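Local coordinates for tight junction protein ZO-3 (Homo sapiens, PDB 3KFV) that acts as a tight-junction scaffold of the MAGUK family, linking claudins, occludin and other junctional membrane proteins to the actin cytoskeleton, at residues A[235-238]-A[239-243]; A[278-281]-A[282-286]. All blocks are in the same frame, centred on the assembly; numbering follows the deposited sequence.

Contact 1 of 2, residues A[235-238]-A[239-243]; sequences ALRQ and WLAPA
Arg237 O accepts the amide of Ala241 at the C-terminal end of helix 230-240, with N to O 2.6 Å. One residue earlier Leu240 N donates to Leu236 O at 3.0 Å. Trp239 N donates to Ala235 O, also at 3.0 Å. Its second bond, to Leu236 O, is weak. Leu236 O therefore serves two amides, one firmly and one poorly.

Ala241 is the first residue to leave helical geometry, and Pro242 follows it. Proline has no amide hydrogen, so it cannot donate to Gln238 O. Its CA comes to 3.3 Å from that oxygen in a CA-H...O contact instead. This is the end of a helix in the guanylate kinase-like domain, a P-loop NTPase relative built on a parallel sheet. The helix follows strand 221-227 of that sheet.

The guanidinium of Arg237 carries the main side-chain bonds here. NH1 makes a salt bridge to Asp156 and a hydrogen bond to Ser244, just past the helix end. NH2 bonds weakly to Pro153 O. Ala241 CB lies over one face of the guanidinium, 4.2 Å from NH1. Trp239 NE1 has a weak bond to Thr275 O.

Leu236 and Leu240 meet through their CD1 methyls at 3.7 Å. Leu236 reaches its neighbour because CG is anti to the backbone N (chi1 -176°). Leu240 also packs on Ile157 and Lys161 of helix 155-165.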
loop_
_atom_site.group_PDB
_atom_site.type_symbol
_atom_site.label_atom_id
_atom_site.label_comp_id
_atom_site.label_asym_id
_atom_site.label_seq_id
_atom_site.Cartn_x
_atom_site.Cartn_y
_atom_site.Cartn_z
ATOM N N ALA A 235 15.955 23.581 -5.162
ATOM C CA ALA A 235 15.617 24.322 -6.366
ATOM C C ALA A 235 14.171 24.055 -6.740
ATOM O O ALA A 235 13.359 24.976 -6.826
ATOM C CB ALA A 235 16.535 23.928 -7.500
ATOM N N LEU A 236 13.858 22.783 -6.958
ATOM C CA LEU A 236 12.501 22.354 -7.287
ATOM C C LEU A 236 11.451 22.948 -6.344
ATOM O O LEU A 236 10.418 23.448 -6.784
ATOM C CB LEU A 236 12.420 20.827 -7.256
ATOM C CG LEU A 236 11.103 20.170 -7.668
ATOM C CD1 LEU A 236 10.658 20.671 -9.032
ATOM C CD2 LEU A 236 11.263 18.667 -7.683
ATOM N N ARG A 237 11.717 22.884 -5.044
ATOM C CA ARG A 237 10.752 23.370 -4.065
ATOM C C ARG A 237 10.597 24.883 -4.136
ATOM O O ARG A 237 9.483 25.395 -4.071
ATOM C CB ARG A 237 11.114 22.908 -2.648
ATOM C CG ARG A 237 10.800 21.435 -2.395
ATOM C CD ARG A 237 10.780 21.073 -0.908
ATOM N NE ARG A 237 9.723 21.766 -0.176
ATOM C CZ ARG A 237 8.450 21.379 -0.141
ATOM N NH1 ARG A 237 7.563 22.081 0.552
ATOM N NH2 ARG A 237 8.058 20.296 -0.798
ATOM N N GLN A 238 11.710 25.593 -4.288
ATOM C CA GLN A 238 11.683 27.050 -4.347
ATOM C C GLN A 238 10.855 27.517 -5.535
ATOM O O GLN A 238 10.213 28.566 -5.485
ATOM C CB GLN A 238 13.103 27.611 -4.455
ATOM C CG GLN A 238 13.206 29.098 -4.120
ATOM C CD GLN A 238 13.090 29.364 -2.623
ATOM O OE1 GLN A 238 13.752 28.707 -1.809
ATOM N NE2 GLN A 238 12.246 30.330 -2.255
ATOM N N TRP A 239 10.873 26.722 -6.599
ATOM C CA TRP A 239 10.184 27.048 -7.844
ATOM C C TRP A 239 8.695 26.697 -7.792
ATOM O O TRP A 239 7.862 27.461 -8.277
ATOM C CB TRP A 239 10.903 26.360 -9.013
ATOM C CG TRP A 239 10.124 26.156 -10.286
ATOM C CD1 TRP A 239 9.737 24.957 -10.821
ATOM C CD2 TRP A 239 9.680 27.166 -11.206
ATOM N NE1 TRP A 239 9.068 25.160 -12.005
ATOM C CE2 TRP A 239 9.017 26.505 -12.264
ATOM C CE3 TRP A 239 9.766 28.562 -11.232
ATOM C CZ2 TRP A 239 8.445 27.193 -13.334
ATOM C CZ3 TRP A 239 9.196 29.246 -12.304
ATOM C CH2 TRP A 239 8.548 28.560 -13.338
ATOM N N LEU A 240 8.362 25.563 -7.176
ATOM C CA LEU A 240 6.974 25.090 -7.124
ATOM C C LEU A 240 6.261 25.387 -5.803
ATOM O O LEU A 240 5.032 25.415 -5.751
ATOM C CB LEU A 240 6.895 23.594 -7.452
ATOM C CG LEU A 240 7.243 23.218 -8.901
ATOM C CD1 LEU A 240 7.137 21.716 -9.109
ATOM C CD2 LEU A 240 6.373 23.966 -9.916
ATOM N N ALA A 241 7.030 25.612 -4.744
ATOM C CA ALA A 241 6.470 25.992 -3.447
ATOM C C ALA A 241 7.244 27.168 -2.864
ATOM O O ALA A 241 7.851 27.048 -1.796
ATOM C CB ALA A 241 6.502 24.818 -2.488
ATOM N N PRO A 242 7.203 28.317 -3.556
ATOM C CA PRO A 242 8.036 29.482 -3.241
ATOM C C PRO A 242 7.912 29.889 -1.776
ATOM O O PRO A 242 8.922 30.088 -1.097
ATOM C CB PRO A 242 7.458 30.583 -4.137
ATOM C CG PRO A 242 6.697 29.869 -5.208
ATOM C CD PRO A 242 6.170 28.630 -4.560
ATOM N N ALA A 243 6.680 29.996 -1.295
ATOM C CA ALA A 243 6.428 30.478 0.057
ATOM C C ALA A 243 6.526 29.381 1.116
ATOM O O ALA A 243 6.280 29.632 2.296
ATOM C CB ALA A 243 5.068 31.165 0.126
#

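Contact 2 of 2, residues A[278-281]-A[282-286]; sequences TWYQ and ELKAI
Tyr280 and Lys284 meet across one turn of helix 278-290. The lysine chain passes the phenol ring at a slant, and its CE comes to 3.5 Å from Tyr280 CE2. CD approaches the same ring carbon at 3.9 Å. With chi1 at -177°, the Tyr280 ring swings away from its own amide nitrogen and toward the next turn. Lys284 turns about its CG-CD bond (chi3 -67°), and the bend sets CE near the ring and NZ near Gln281. Both polar ends go to one acidic residue of helix 155-165. NZ makes a salt bridge to Glu165, and Tyr280 OH makes a hydrogen bond to its other carboxylate oxygen. An alanine in place of Lys284 would probably leave Glu165 without this cationic partner and one flank of the Tyr280 ring without its aliphatic neighbour.

Gln281 bends at chi2 and runs beside Lys284. Its OE1 stays 3.7 Å from NZ. Thr278 and Glu282 keep similar company, with CG2 of the threonine 3.7 Å from OE2 of the glutamate.

On the inner side Leu283 sends CD2 to the edge of the Trp279 ring, 4.2 Å from CZ3. The same methyl reaches Tyr280 CD1 at 4.5 Å. Tyr280 CB lies over one face of the indole. Beyond the helix, Phe225 stacks edge-to-face with Trp279, and Leu283 packs on Val223 and Phe225.

Four successive i to i+4 bonds hold the backbone. The straightest is Glu282 N to Thr278 O, at 2.9 Å and 167°. The arrangement is that of an amphipathic helix packed against the parallel sheet of a guanylate kinase-like domain.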
loop_
_atom_site.group_PDB
_atom_site.type_symbol
_atom_site.label_atom_id
_atom_site.label_comp_id
_atom_site.label_asym_id
_atom_site.label_seq_id
_atom_site.Cartn_x
_atom_site.Cartn_y
_atom_site.Cartn_z
ATOM N N THR A 278 7.455 17.206 -15.884
ATOM C CA THR A 278 7.531 15.810 -16.293
ATOM C C THR A 278 7.080 14.830 -15.200
ATOM O O THR A 278 6.211 13.991 -15.444
ATOM C CB THR A 278 8.930 15.459 -16.860
ATOM O OG1 THR A 278 9.065 16.040 -18.166
ATOM C CG2 THR A 278 9.112 13.956 -16.975
ATOM N N TRP A 279 7.645 14.941 -14.000
ATOM C CA TRP A 279 7.274 14.033 -12.910
ATOM C C TRP A 279 5.786 14.112 -12.588
ATOM O O TRP A 279 5.169 13.118 -12.212
ATOM C CB TRP A 279 8.091 14.311 -11.647
ATOM C CG TRP A 279 7.833 15.653 -11.017
ATOM C CD1 TRP A 279 8.563 16.792 -11.191
ATOM C CD2 TRP A 279 6.778 15.990 -10.104
ATOM N NE1 TRP A 279 8.030 17.817 -10.447
ATOM C CE2 TRP A 279 6.935 17.351 -9.767
ATOM C CE3 TRP A 279 5.717 15.274 -9.538
ATOM C CZ2 TRP A 279 6.071 18.011 -8.890
ATOM C CZ3 TRP A 279 4.857 15.934 -8.664
ATOM C CH2 TRP A 279 5.041 17.288 -8.351
ATOM N N TYR A 280 5.223 15.306 -12.739
ATOM C CA TYR A 280 3.809 15.531 -12.497
ATOM C C TYR A 280 2.967 14.870 -13.585
ATOM O O TYR A 280 1.894 14.334 -13.309
ATOM C CB TYR A 280 3.517 17.029 -12.442
ATOM C CG TYR A 280 2.079 17.346 -12.115
ATOM C CD1 TYR A 280 1.585 17.158 -10.831
ATOM C CD2 TYR A 280 1.213 17.835 -13.089
ATOM C CE1 TYR A 280 0.271 17.443 -10.525
ATOM C CE2 TYR A 280 -0.102 18.121 -12.794
ATOM C CZ TYR A 280 -0.569 17.924 -11.509
ATOM O OH TYR A 280 -1.882 18.204 -11.201
ATOM N N GLN A 281 3.462 14.918 -14.821
ATOM C CA GLN A 281 2.804 14.257 -15.946
ATOM C C GLN A 281 2.765 12.741 -15.744
ATOM O O GLN A 281 1.692 12.127 -15.764
ATOM C CB GLN A 281 3.514 14.591 -17.260
ATOM C CG GLN A 281 3.406 16.056 -17.681
ATOM C CD GLN A 281 1.983 16.473 -18.018
ATOM O OE1 GLN A 281 1.377 17.282 -17.313
ATOM N NE2 GLN A 281 1.443 15.918 -19.096
ATOM N N GLU A 282 3.939 12.146 -15.550
ATOM C CA GLU A 282 4.035 10.724 -15.240
ATOM C C GLU A 282 3.147 10.358 -14.057
ATOM O O GLU A 282 2.489 9.318 -14.065
ATOM C CB GLU A 282 5.490 10.321 -14.985
ATOM C CG GLU A 282 6.183 9.780 -16.235
ATOM C CD GLU A 282 7.703 9.942 -16.217
ATOM O OE1 GLU A 282 8.348 9.595 -15.199
ATOM O OE2 GLU A 282 8.254 10.403 -17.244
ATOM N N LEU A 283 3.114 11.219 -13.046
ATOM C CA LEU A 283 2.254 10.970 -11.897
ATOM C C LEU A 283 0.827 10.740 -12.361
ATOM O O LEU A 283 0.251 9.688 -12.105
ATOM C CB LEU A 283 2.308 12.128 -10.900
ATOM C CG LEU A 283 1.363 12.057 -9.692
ATOM C CD1 LEU A 283 1.467 10.725 -8.959
ATOM C CD2 LEU A 283 1.615 13.212 -8.733
ATOM N N LYS A 284 0.268 11.722 -13.062
ATOM C CA LYS A 284 -1.135 11.679 -13.466
ATOM C C LYS A 284 -1.459 10.442 -14.294
ATOM O O LYS A 284 -2.521 9.844 -14.143
ATOM C CB LYS A 284 -1.520 12.952 -14.220
ATOM C CG LYS A 284 -1.774 14.150 -13.319
ATOM C CD LYS A 284 -2.388 15.306 -14.093
ATOM C CE LYS A 284 -1.409 15.883 -15.100
ATOM N NZ LYS A 284 -2.039 16.919 -15.957
ATOM N N ALA A 285 -0.530 10.060 -15.164
ATOM C CA ALA A 285 -0.705 8.882 -16.006
ATOM C C ALA A 285 -0.691 7.605 -15.160
ATOM O O ALA A 285 -1.459 6.670 -15.402
ATOM C CB ALA A 285 0.378 8.837 -17.071
ATOM N N ILE A 286 0.183 7.577 -14.158
ATOM C CA ILE A 286 0.307 6.421 -13.290
ATOM C C ILE A 286 -0.933 6.198 -12.419
ATOM O O ILE A 286 -1.312 5.059 -12.147
ATOM C CB ILE A 286 1.571 6.517 -12.421
ATOM C CG1 ILE A 286 2.804 6.199 -13.268
ATOM C CG2 ILE A 286 1.479 5.589 -11.218
ATOM C CD1 ILE A 286 4.109 6.381 -12.542
#

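Both contacts are local and close no long loop. Along the chain, strand 221-227 leads to helix 230-240, whose end forms contact 1. Helix 248-262 and strand 268-272 follow, and then helix 278-290 begins with contact 2. The two contacts are in series, so they neither nest nor cross. They meet in space, although their centres are about 18 Å apart. Leu240 CD1 lies 3.9 Å from Trp279 CZ2, and Leu236 also packs on that indole. Helix 155-165 touches both contacts and bridges the two helices. Contact 2 additionally packs on strands 221-227 and 268-272, so helix 278-290 is the one that seats contact 2 on the parallel sheet.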